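PDB 3ZTV: NAD nucleotidase from Haemophilus influenzae, which hydrolyses NAD to adenosine and nicotinamide riboside in the periplasm, acting as both an NAD pyrophosphatase and an NMN 5'-nucleotidase. Local coordinates for the interface of chains A and B. Numbering follows the deposited sequence. Chains: chain A/B, NAD nucleotidase.

Contact 1: the interface of chains A and B. Residues chain A 126, 129, 142, 182, 185-186, 189; chain B 185-186, 188-189.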
ATOM      1  N   ALA A 126     -15.325   0.485  -0.712  1.00  4.23           N
ATOM      2  CA  ALA A 126     -14.513   0.858   0.446  1.00  4.23           C
ATOM      3  C   ALA A 126     -13.147   1.448   0.093  1.00  3.69           C
ATOM      4  O   ALA A 126     -12.562   2.133   0.923  1.00  5.00           O
ATOM      5  CB  ALA A 126     -14.336  -0.340   1.379  1.00  5.96           C
ATOM      6  N   ILE A 129     -12.740   6.570  -2.669  1.00  5.59           N
ATOM      7  CA  ILE A 129     -13.236   7.519  -1.671  1.00  7.20           C
ATOM      8  C   ILE A 129     -13.167   8.964  -2.196  1.00  7.34           C
ATOM      9  O   ILE A 129     -12.080   9.519  -2.352  1.00  6.39           O
ATOM     10  CB  ILE A 129     -12.452   7.402  -0.322  1.00  6.29           C
ATOM     11  CG1 ILE A 129     -12.403   5.947   0.162  1.00  6.46           C
ATOM     12  CG2 ILE A 129     -13.114   8.256   0.743  1.00  7.84           C
ATOM     13  CD1 ILE A 129     -11.600   5.758   1.471  1.00  7.04           C
ATOM     14  N   PRO A 142     -18.700   2.616   2.291  1.00  5.89           N
ATOM     15  CA  PRO A 142     -17.699   1.543   2.197  1.00  5.75           C
ATOM     16  C   PRO A 142     -18.251   0.146   2.513  1.00  6.84           C
ATOM     17  O   PRO A 142     -17.747  -0.844   1.976  1.00  7.05           O
ATOM     18  CB  PRO A 142     -16.640   1.959   3.232  1.00  5.56           C
ATOM     19  CG  PRO A 142     -17.405   2.810   4.218  1.00  7.09           C
ATOM     20  CD  PRO A 142     -18.389   3.577   3.370  1.00  6.25           C
ATOM     21  N   THR A 182      -7.083  -2.592   2.017  1.00  4.67           N
ATOM     22  CA  THR A 182      -8.433  -2.154   2.348  1.00  5.61           C
ATOM     23  C   THR A 182      -9.288  -3.317   2.843  1.00  5.26           C
ATOM     24  O   THR A 182     -10.024  -3.187   3.826  1.00  5.06           O
ATOM     25  CB  THR A 182      -9.131  -1.434   1.163  1.00  4.73           C
ATOM     26  OG1 THR A 182      -8.371  -0.272   0.793  1.00  6.09           O
ATOM     27  CG2 THR A 182     -10.564  -1.046   1.539  1.00  5.28           C
ATOM     28  N   ILE A 185      -8.108  -4.252   6.468  1.00  5.11           N
ATOM     29  CA  ILE A 185      -8.381  -3.231   7.465  1.00  5.54           C
ATOM     30  C   ILE A 185      -9.891  -3.138   7.697  1.00  5.42           C
ATOM     31  O   ILE A 185     -10.345  -3.045   8.844  1.00  5.96           O
ATOM     32  CB  ILE A 185      -7.776  -1.875   7.054  1.00  5.35           C
ATOM     33  CG1 ILE A 185      -6.244  -1.961   6.984  1.00  5.87           C
ATOM     34  CG2 ILE A 185      -8.225  -0.762   8.006  1.00  6.23           C
ATOM     35  CD1 ILE A 185      -5.583  -2.556   8.237  1.00  7.38           C
ATOM     36  N   MET A 186     -10.677  -3.197   6.618  1.00  5.48           N
ATOM     37  CA  MET A 186     -12.134  -3.160   6.771  1.00  4.99           C
ATOM     38  C   MET A 186     -12.640  -4.346   7.589  1.00  4.95           C
ATOM     39  O   MET A 186     -13.446  -4.177   8.507  1.00  6.28           O
ATOM     40  CB  MET A 186     -12.836  -3.157   5.409  1.00  5.32           C
ATOM     41  CG  MET A 186     -12.702  -1.840   4.642  1.00  6.44           C
ATOM     42  SD  MET A 186     -13.474  -0.400   5.457  1.00  6.51           S
ATOM     43  CE  MET A 186     -15.176  -0.947   5.543  1.00  8.40           C
ATOM     44  N   ALA A 189     -11.630  -4.172  11.387  1.00  7.09           N
ATOM     45  CA  ALA A 189     -12.407  -3.203  12.151  1.00  8.84           C
ATOM     46  C   ALA A 189     -13.798  -3.708  12.510  1.00  8.71           C
ATOM     47  O   ALA A 189     -14.347  -3.358  13.557  1.00  9.96           O
ATOM     48  CB  ALA A 189     -12.503  -1.887  11.396  1.00  9.17           C
TER
ATOM     49  N   ILE B 185      -8.661   4.336   5.642  1.00  5.11           N
ATOM     50  CA  ILE B 185      -9.700   3.321   5.592  1.00  5.54           C
ATOM     51  C   ILE B 185     -10.397   3.239   6.953  1.00  5.42           C
ATOM     52  O   ILE B 185     -11.629   3.155   7.024  1.00  5.96           O
ATOM     53  CB  ILE B 185      -9.130   1.960   5.153  1.00  5.35           C
ATOM     54  CG1 ILE B 185      -8.580   2.035   3.721  1.00  5.87           C
ATOM     55  CG2 ILE B 185     -10.182   0.854   5.286  1.00  6.23           C
ATOM     56  CD1 ILE B 185      -9.558   2.632   2.697  1.00  7.38           C
ATOM     57  N   MET B 186      -9.619   3.298   8.038  1.00  5.48           N
ATOM     58  CA  MET B 186     -10.223   3.271   9.373  1.00  4.99           C
ATOM     59  C   MET B 186     -11.151   4.465   9.591  1.00  4.95           C
ATOM     60  O   MET B 186     -12.277   4.305  10.068  1.00  6.28           O
ATOM     61  CB  MET B 186      -9.151   3.266  10.468  1.00  5.32           C
ATOM     62  CG  MET B 186      -8.389   1.945  10.589  1.00  6.44           C
ATOM     63  SD  MET B 186      -9.415   0.514  11.072  1.00  6.51           S
ATOM     64  CE  MET B 186     -10.028   1.073  12.657  1.00  8.40           C
ATOM     65  N   ASN B 188     -12.577   6.369   7.352  1.00  5.25           N
ATOM     66  CA  ASN B 188     -13.702   6.360   6.413  1.00  7.10           C
ATOM     67  C   ASN B 188     -14.817   5.448   6.883  1.00  6.28           C
ATOM     68  O   ASN B 188     -16.002   5.777   6.757  1.00  7.93           O
ATOM     69  CB  ASN B 188     -13.239   5.972   5.007  1.00  6.96           C
ATOM     70  CG  ASN B 188     -14.337   6.152   3.966  1.00  6.96           C
ATOM     71  OD1 ASN B 188     -14.838   7.264   3.771  1.00  8.81           O
ATOM     72  ND2 ASN B 188     -14.709   5.060   3.280  1.00  7.07           N
ATOM     73  N   ALA B 189     -14.439   4.302   7.439  1.00  7.09           N
ATOM     74  CA  ALA B 189     -15.415   3.341   7.940  1.00  8.84           C
ATOM     75  C   ALA B 189     -16.190   3.857   9.146  1.00  8.71           C
ATOM     76  O   ALA B 189     -17.359   3.516   9.339  1.00  9.96           O
ATOM     77  CB  ALA B 189     -14.737   2.022   8.275  1.00  9.17           C
TER
HETATM   78  O   HOH W   1     -13.141   2.643   3.552  1.00  7.17           O

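Contact 2: the interface of chains A and B. Residues chain A 141-144; chain B 188-189, 192.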
ATOM      1  N   LYS A 141     -21.271   4.106   0.164  1.00  6.51           N
ATOM      2  CA  LYS A 141     -20.684   3.812   1.475  1.00  6.99           C
ATOM      3  C   LYS A 141     -19.641   2.709   1.338  1.00  6.88           C
ATOM      4  O   LYS A 141     -19.682   1.940   0.374  1.00  6.25           O
ATOM      5  CB  LYS A 141     -21.773   3.391   2.461  1.00 11.36           C
ATOM      6  CG  LYS A 141     -22.745   4.511   2.779  1.00 14.15           C
ATOM      7  CD  LYS A 141     -23.730   4.131   3.868  1.00 22.41           C
ATOM      8  CE  LYS A 141     -24.853   3.275   3.311  1.00 24.63           C
ATOM      9  NZ  LYS A 141     -25.854   2.900   4.358  1.00 27.17           N
ATOM     10  N   PRO A 142     -18.700   2.616   2.291  1.00  5.89           N
ATOM     11  CA  PRO A 142     -17.699   1.543   2.197  1.00  5.75           C
ATOM     12  C   PRO A 142     -18.251   0.146   2.513  1.00  6.84           C
ATOM     13  O   PRO A 142     -17.747  -0.844   1.976  1.00  7.05           O
ATOM     14  CB  PRO A 142     -16.640   1.959   3.232  1.00  5.56           C
ATOM     15  CG  PRO A 142     -17.405   2.810   4.218  1.00  7.09           C
ATOM     16  CD  PRO A 142     -18.389   3.577   3.370  1.00  6.25           C
ATOM     17  N   TYR A 143     -19.265   0.060   3.365  1.00  5.76           N
ATOM     18  CA  TYR A 143     -19.829  -1.233   3.761  1.00  6.37           C
ATOM     19  C   TYR A 143     -21.257  -1.030   4.238  1.00  7.41           C
ATOM     20  O   TYR A 143     -21.713   0.103   4.410  1.00  6.24           O
ATOM     21  CB  TYR A 143     -18.999  -1.903   4.871  1.00  6.72           C
ATOM     22  CG  TYR A 143     -19.154  -1.248   6.233  1.00  7.19           C
ATOM     23  CD1 TYR A 143     -18.463  -0.072   6.555  1.00  8.30           C
ATOM     24  CD2 TYR A 143     -20.006  -1.781   7.197  1.00 10.07           C
ATOM     25  CE1 TYR A 143     -18.604   0.532   7.799  1.00  8.63           C
ATOM     26  CE2 TYR A 143     -20.163  -1.169   8.441  1.00 11.98           C
ATOM     27  CZ  TYR A 143     -19.452  -0.016   8.734  1.00 10.95           C
ATOM     28  OH  TYR A 143     -19.590   0.602   9.965  1.00 15.06           O
ATOM     29  N   ASP A 144     -21.967  -2.139   4.430  1.00  7.24           N
ATOM     30  CA  ASP A 144     -23.262  -2.125   5.102  1.00  7.51           C
ATOM     31  C   ASP A 144     -23.356  -3.362   6.000  1.00  8.90           C
ATOM     32  O   ASP A 144     -22.657  -4.359   5.783  1.00 10.52           O
ATOM     33  CB  ASP A 144     -24.432  -2.070   4.104  1.00  7.62           C
ATOM     34  CG  ASP A 144     -25.747  -1.679   4.767  1.00 11.49           C
ATOM     35  OD1 ASP A 144     -25.720  -0.848   5.696  1.00 13.85           O
ATOM     36  OD2 ASP A 144     -26.815  -2.193   4.365  1.00 11.93           O
TER
ATOM     37  N   ASN B 188     -12.577   6.369   7.352  1.00  5.25           N
ATOM     38  CA  ASN B 188     -13.702   6.360   6.413  1.00  7.10           C
ATOM     39  C   ASN B 188     -14.817   5.448   6.883  1.00  6.28           C
ATOM     40  O   ASN B 188     -16.002   5.777   6.757  1.00  7.93           O
ATOM     41  CB  ASN B 188     -13.239   5.972   5.007  1.00  6.96           C
ATOM     42  CG  ASN B 188     -14.337   6.152   3.966  1.00  6.96           C
ATOM     43  OD1 ASN B 188     -14.838   7.264   3.771  1.00  8.81           O
ATOM     44  ND2 ASN B 188     -14.709   5.060   3.280  1.00  7.07           N
ATOM     45  N   ALA B 189     -14.439   4.302   7.439  1.00  7.09           N
ATOM     46  CA  ALA B 189     -15.415   3.341   7.940  1.00  8.84           C
ATOM     47  C   ALA B 189     -16.190   3.857   9.146  1.00  8.71           C
ATOM     48  O   ALA B 189     -17.359   3.516   9.339  1.00  9.96           O
ATOM     49  CB  ALA B 189     -14.737   2.022   8.275  1.00  9.17           C
ATOM     50  N   GLN B 192     -20.003   6.460   8.861  1.00 15.68           N
ATOM     51  CA  GLN B 192     -21.416   6.069   8.793  1.00 14.08           C
ATOM     52  C   GLN B 192     -21.972   5.627  10.141  1.00 15.14           C
ATOM     53  O   GLN B 192     -23.170   5.369  10.272  1.00 17.68           O
ATOM     54  CB  GLN B 192     -21.638   4.972   7.748  1.00 13.31           C
ATOM     55  CG  GLN B 192     -20.992   3.656   8.092  1.00 13.72           C
ATOM     56  CD  GLN B 192     -20.872   2.750   6.882  1.00 10.68           C
ATOM     57  OE1 GLN B 192     -20.064   2.998   5.989  1.00 11.07           O
ATOM     58  NE2 GLN B 192     -21.678   1.692   6.847  1.00 11.70           N
TER

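Contact 3: the interface of chains A and B. Residues chain A 215, 217, 254-255; chain B 131-132, 175, 177.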
ATOM      1  N   LYS A 215      -4.539 -14.370   1.568  1.00  6.52           N
ATOM      2  CA  LYS A 215      -3.669 -13.459   2.316  1.00  6.62           C
ATOM      3  C   LYS A 215      -4.372 -12.639   3.384  1.00  6.03           C
ATOM      4  O   LYS A 215      -3.718 -12.007   4.209  1.00  8.10           O
ATOM      5  CB  LYS A 215      -2.930 -12.516   1.364  1.00  9.59           C
ATOM      6  CG  LYS A 215      -1.919 -13.209   0.475  1.00 11.83           C
ATOM      7  CD  LYS A 215      -1.096 -12.226  -0.340  1.00 16.40           C
ATOM      8  CE  LYS A 215      -0.021 -12.950  -1.138  1.00 18.72           C
ATOM      9  NZ  LYS A 215       0.756 -12.020  -2.007  1.00 23.46           N
ATOM     10  N   ASN A 217      -7.486 -12.301   6.392  1.00  5.95           N
ATOM     11  CA  ASN A 217      -8.363 -13.010   7.323  1.00  6.64           C
ATOM     12  C   ASN A 217      -9.754 -12.388   7.465  1.00  5.96           C
ATOM     13  O   ASN A 217      -9.972 -11.213   7.141  1.00  7.36           O
ATOM     14  CB  ASN A 217      -7.714 -13.102   8.718  1.00  5.99           C
ATOM     15  CG  ASN A 217      -6.411 -13.872   8.709  1.00  7.99           C
ATOM     16  OD1 ASN A 217      -5.394 -13.424   9.264  1.00 11.26           O
ATOM     17  ND2 ASN A 217      -6.427 -15.025   8.073  1.00  6.32           N
ATOM     18  N   PRO A 254      -5.021 -17.190   6.014  1.00  6.17           N
ATOM     19  CA  PRO A 254      -3.869 -17.471   6.883  1.00  8.48           C
ATOM     20  C   PRO A 254      -4.273 -18.081   8.225  1.00  7.66           C
ATOM     21  O   PRO A 254      -3.487 -18.841   8.815  1.00  9.62           O
ATOM     22  CB  PRO A 254      -3.226 -16.092   7.055  1.00  9.38           C
ATOM     23  CG  PRO A 254      -3.550 -15.392   5.735  1.00  8.37           C
ATOM     24  CD  PRO A 254      -4.958 -15.842   5.419  1.00  7.68           C
ATOM     25  N   ASN A 255      -5.477 -17.777   8.696  1.00  7.61           N
ATOM     26  CA  ASN A 255      -5.983 -18.315   9.953  1.00  8.02           C
ATOM     27  C   ASN A 255      -6.504 -19.744   9.833  1.00  9.57           C
ATOM     28  O   ASN A 255      -6.813 -20.379  10.850  1.00 11.16           O
ATOM     29  CB  ASN A 255      -7.057 -17.399  10.542  1.00  7.87           C
ATOM     30  CG  ASN A 255      -6.466 -16.142  11.143  1.00  9.23           C
ATOM     31  OD1 ASN A 255      -5.247 -16.029  11.262  1.00 10.60           O
ATOM     32  ND2 ASN A 255      -7.317 -15.195  11.522  1.00 10.22           N
TER
ATOM     33  N   ASP B 131      -2.128 -12.942  13.389  1.00  7.48           N
ATOM     34  CA  ASP B 131      -2.905 -14.096  12.958  1.00  8.25           C
ATOM     35  C   ASP B 131      -3.396 -14.872  14.178  1.00  7.06           C
ATOM     36  O   ASP B 131      -2.869 -14.715  15.288  1.00  8.50           O
ATOM     37  CB  ASP B 131      -2.066 -15.014  12.057  1.00  9.04           C
ATOM     38  CG  ASP B 131      -1.742 -14.392  10.709  1.00 10.82           C
ATOM     39  OD1 ASP B 131      -2.498 -13.535  10.233  1.00 10.71           O
ATOM     40  OD2 ASP B 131      -0.729 -14.799  10.102  1.00 13.95           O
ATOM     41  N   LYS B 132      -4.400 -15.706  13.950  1.00  9.11           N
ATOM     42  CA  LYS B 132      -5.036 -16.502  14.986  1.00  9.37           C
ATOM     43  C   LYS B 132      -4.072 -17.282  15.878  1.00 11.07           C
ATOM     44  O   LYS B 132      -4.251 -17.321  17.093  1.00 12.63           O
ATOM     45  CB  LYS B 132      -6.032 -17.458  14.326  1.00 11.59           C
ATOM     46  CG  LYS B 132      -6.715 -18.417  15.281  1.00 13.40           C
ATOM     47  CD  LYS B 132      -7.637 -19.359  14.521  1.00 16.16           C
ATOM     48  CE  LYS B 132      -8.461 -20.220  15.459  1.00 20.72           C
ATOM     49  NZ  LYS B 132      -9.556 -20.904  14.712  1.00 21.37           N
ATOM     50  N   LYS B 175       1.072  -9.282  11.037  1.00  5.85           N
ATOM     51  CA  LYS B 175       1.028  -8.623   9.736  1.00  7.11           C
ATOM     52  C   LYS B 175       0.921  -7.103   9.881  1.00  7.11           C
ATOM     53  O   LYS B 175       0.182  -6.596  10.732  1.00  7.76           O
ATOM     54  CB  LYS B 175      -0.137  -9.179   8.905  1.00  7.43           C
ATOM     55  CG  LYS B 175       0.184 -10.448   8.091  1.00 13.02           C
ATOM     56  CD  LYS B 175       0.748 -11.577   8.935  1.00 13.81           C
ATOM     57  CE  LYS B 175       0.941 -12.854   8.108  1.00 13.06           C
ATOM     58  NZ  LYS B 175      -0.355 -13.516   7.733  1.00 13.49           N
ATOM     59  N   TYR B 177       0.413  -3.209   7.956  1.00  5.56           N
ATOM     60  CA  TYR B 177      -0.243  -2.520   6.845  1.00  6.74           C
ATOM     61  C   TYR B 177       0.155  -1.045   6.775  1.00  6.51           C
ATOM     62  O   TYR B 177       0.440  -0.402   7.796  1.00  5.10           O
ATOM     63  CB  TYR B 177      -1.763  -2.721   6.937  1.00  5.91           C
ATOM     64  CG  TYR B 177      -2.089  -4.186   6.760  1.00  6.84           C
ATOM     65  CD1 TYR B 177      -2.249  -4.731   5.489  1.00  7.16           C
ATOM     66  CD2 TYR B 177      -2.153  -5.050   7.851  1.00  7.44           C
ATOM     67  CE1 TYR B 177      -2.502  -6.085   5.314  1.00  8.48           C
ATOM     68  CE2 TYR B 177      -2.407  -6.402   7.687  1.00  8.59           C
ATOM     69  CZ  TYR B 177      -2.577  -6.915   6.420  1.00  7.19           C
ATOM     70  OH  TYR B 177      -2.808  -8.271   6.262  1.00  9.46           O
TER
HETATM   71  O   HOH W   2      -2.518 -12.101   6.725  1.00 17.21           O
HETATM   72  O   HOH W   3      -2.771  -9.348   3.706  1.00 18.38           O
HETATM   73  O   HOH W   4      -8.831 -21.765  11.907  1.00 20.25           O

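Contact 1: the interface of chains A and B
A:Met186 and B:Ile185 meet at about a right angle, the methionine sulfur SD lying 3.5 Å from the branch methyl CG2 of the isoleucine, and the exchanged pair does the same. Between these twins the two isoleucines touch each other, CG2 of A:Ile185 to CG2 of B:Ile185 at 3.7 Å. In each Met186 the bend at chi2 (-63°) brings SD to CB of the partner's Ala189, at 3.9 Å, while chi3 (-60°) sets only the terminal methyl CE, which lies near the same CB. A flexible, polarisable thioether suits this seam, and the small alanine lets the sulfur come close. The other branch of B:Ile185 runs into chain A: its CD1 lies 3.5 Å from the carbonyl O of A:Ala126 and also packs on A:Thr182.

Beside this core, B:Asn188 and A:Ile129 stand tip to tip, with CD1 of A:Ile129 3.7 Å from the amide carbon CG. CG of B:Asn188 is anti to the backbone N (chi1 -172°), which carries the amide out to chain A, where ND2 lies 3.6 Å from CG of A:Pro142. ND2 of B:Asn188 lies 2.9 Å from the oxygen of a water that also bonds the carbonyl O of A:Ala126; the two polar groups are thus joined through water. In the fold, helices 179-191 of the two copies pack around the two-fold axis, flanked by strand 128-130 and the loops carrying A:Ala126 and A:Pro142.

Contact 2: the interface of chains A and B
The side-chain amide of B:Gln192 lies flat on a face of the A:Tyr143 ring, their planes 7° apart. NE2 of B:Gln192 stands 3.3 Å above the ring plane, over its centre. The amide carbon CD of B:Gln192 is 3.3 Å from CE1 of A:Tyr143. A flat, polar amide suits this place because it can stack on the ring and still bond through its edge. OE1 of B:Gln192 turns toward A:Pro142, 3.2 Å from its ring carbon CD, and the two side chains run antiparallel alongside one another. The carbonyl O of B:Ala189 lies at the tyrosine edge, in plane, 3.6 Å from CE1 of A:Tyr143.

CG of A:Tyr143 sits between its own backbone N and carbonyl carbon (chi1 73°), bringing the ring round beside the residue's own carbonyl. The amide can therefore lie over the ring and donate from NE2 of B:Gln192 to O of A:Tyr143, 2.9 Å and nearly straight (170° at H). The donor comes from above the carbonyl plane. Farther out, NZ of A:Lys141 makes a long salt bridge of 4.0 Å to OD1 of A:Asp144 within chain A. The patch ties the residue just beyond helix 179-191 to strand 143-148 and would hold the two copies in register in the crystal.

Contact 3: the interface of chains A and B
The backbone N of B:Lys132 donates to the side-chain oxygen OD1 of A:Asn255, at 2.8 Å and almost straight (176° at H). The N-H approaches from above the carbonyl plane of the amide. With CG of A:Asn255 beside its own backbone N, the amide is turned toward chain B, and its CG packs 3.5 Å from CB of B:Lys132. An asparagine fits here because its short amide can both accept this bond and rest against the lysine's aliphatic stem. That stem is extended beyond CG and carries NZ to a water that also bonds O of A:Asn255.

On the other flank, NZ of B:Lys175 forms a salt bridge with OD2 of B:Asp131, 2.7 Å, using the oxygen's syn lone pair. The bends at chi2 and chi4 (55° and -71°) bring the ammonium back to the carboxylate. NZ of B:Lys175 also lies 3.9 Å from CB of A:Pro254 and bonds a water held by O of A:Lys215. The same carbonyl O, in the last residue of helix 206-215, meets a second water, whose oxygen is 2.8 Å from OH of B:Tyr177. The approach of OD1 of A:Asn217 to OD1 of B:Asp131 joins two acceptors as modelled and is doubtful. Through a direct hydrogen bond and several water bridges, the patch probably steadies the contact at a distance from the helix core of the dimer seen in the crystal.

Contact 1 and contact 2 adjoin, the centres of their C-alpha atoms about 7 Å apart, and share A:Pro142, B:Asn188 and B:Ala189; helix 179-191 of chain B runs from one into the other. Contact 3 is more remote, its C-alpha centre about 17 Å from that of contact 1 and 22 Å from that of contact 2, and has no residue in common with them. Because the interface is two-fold symmetric, each patch recurs with the chains exchanged. An apolar axial core with polar patches around it would fix the relative orientation of the copies, although the structure alone does not show that the enzyme works as a dimer.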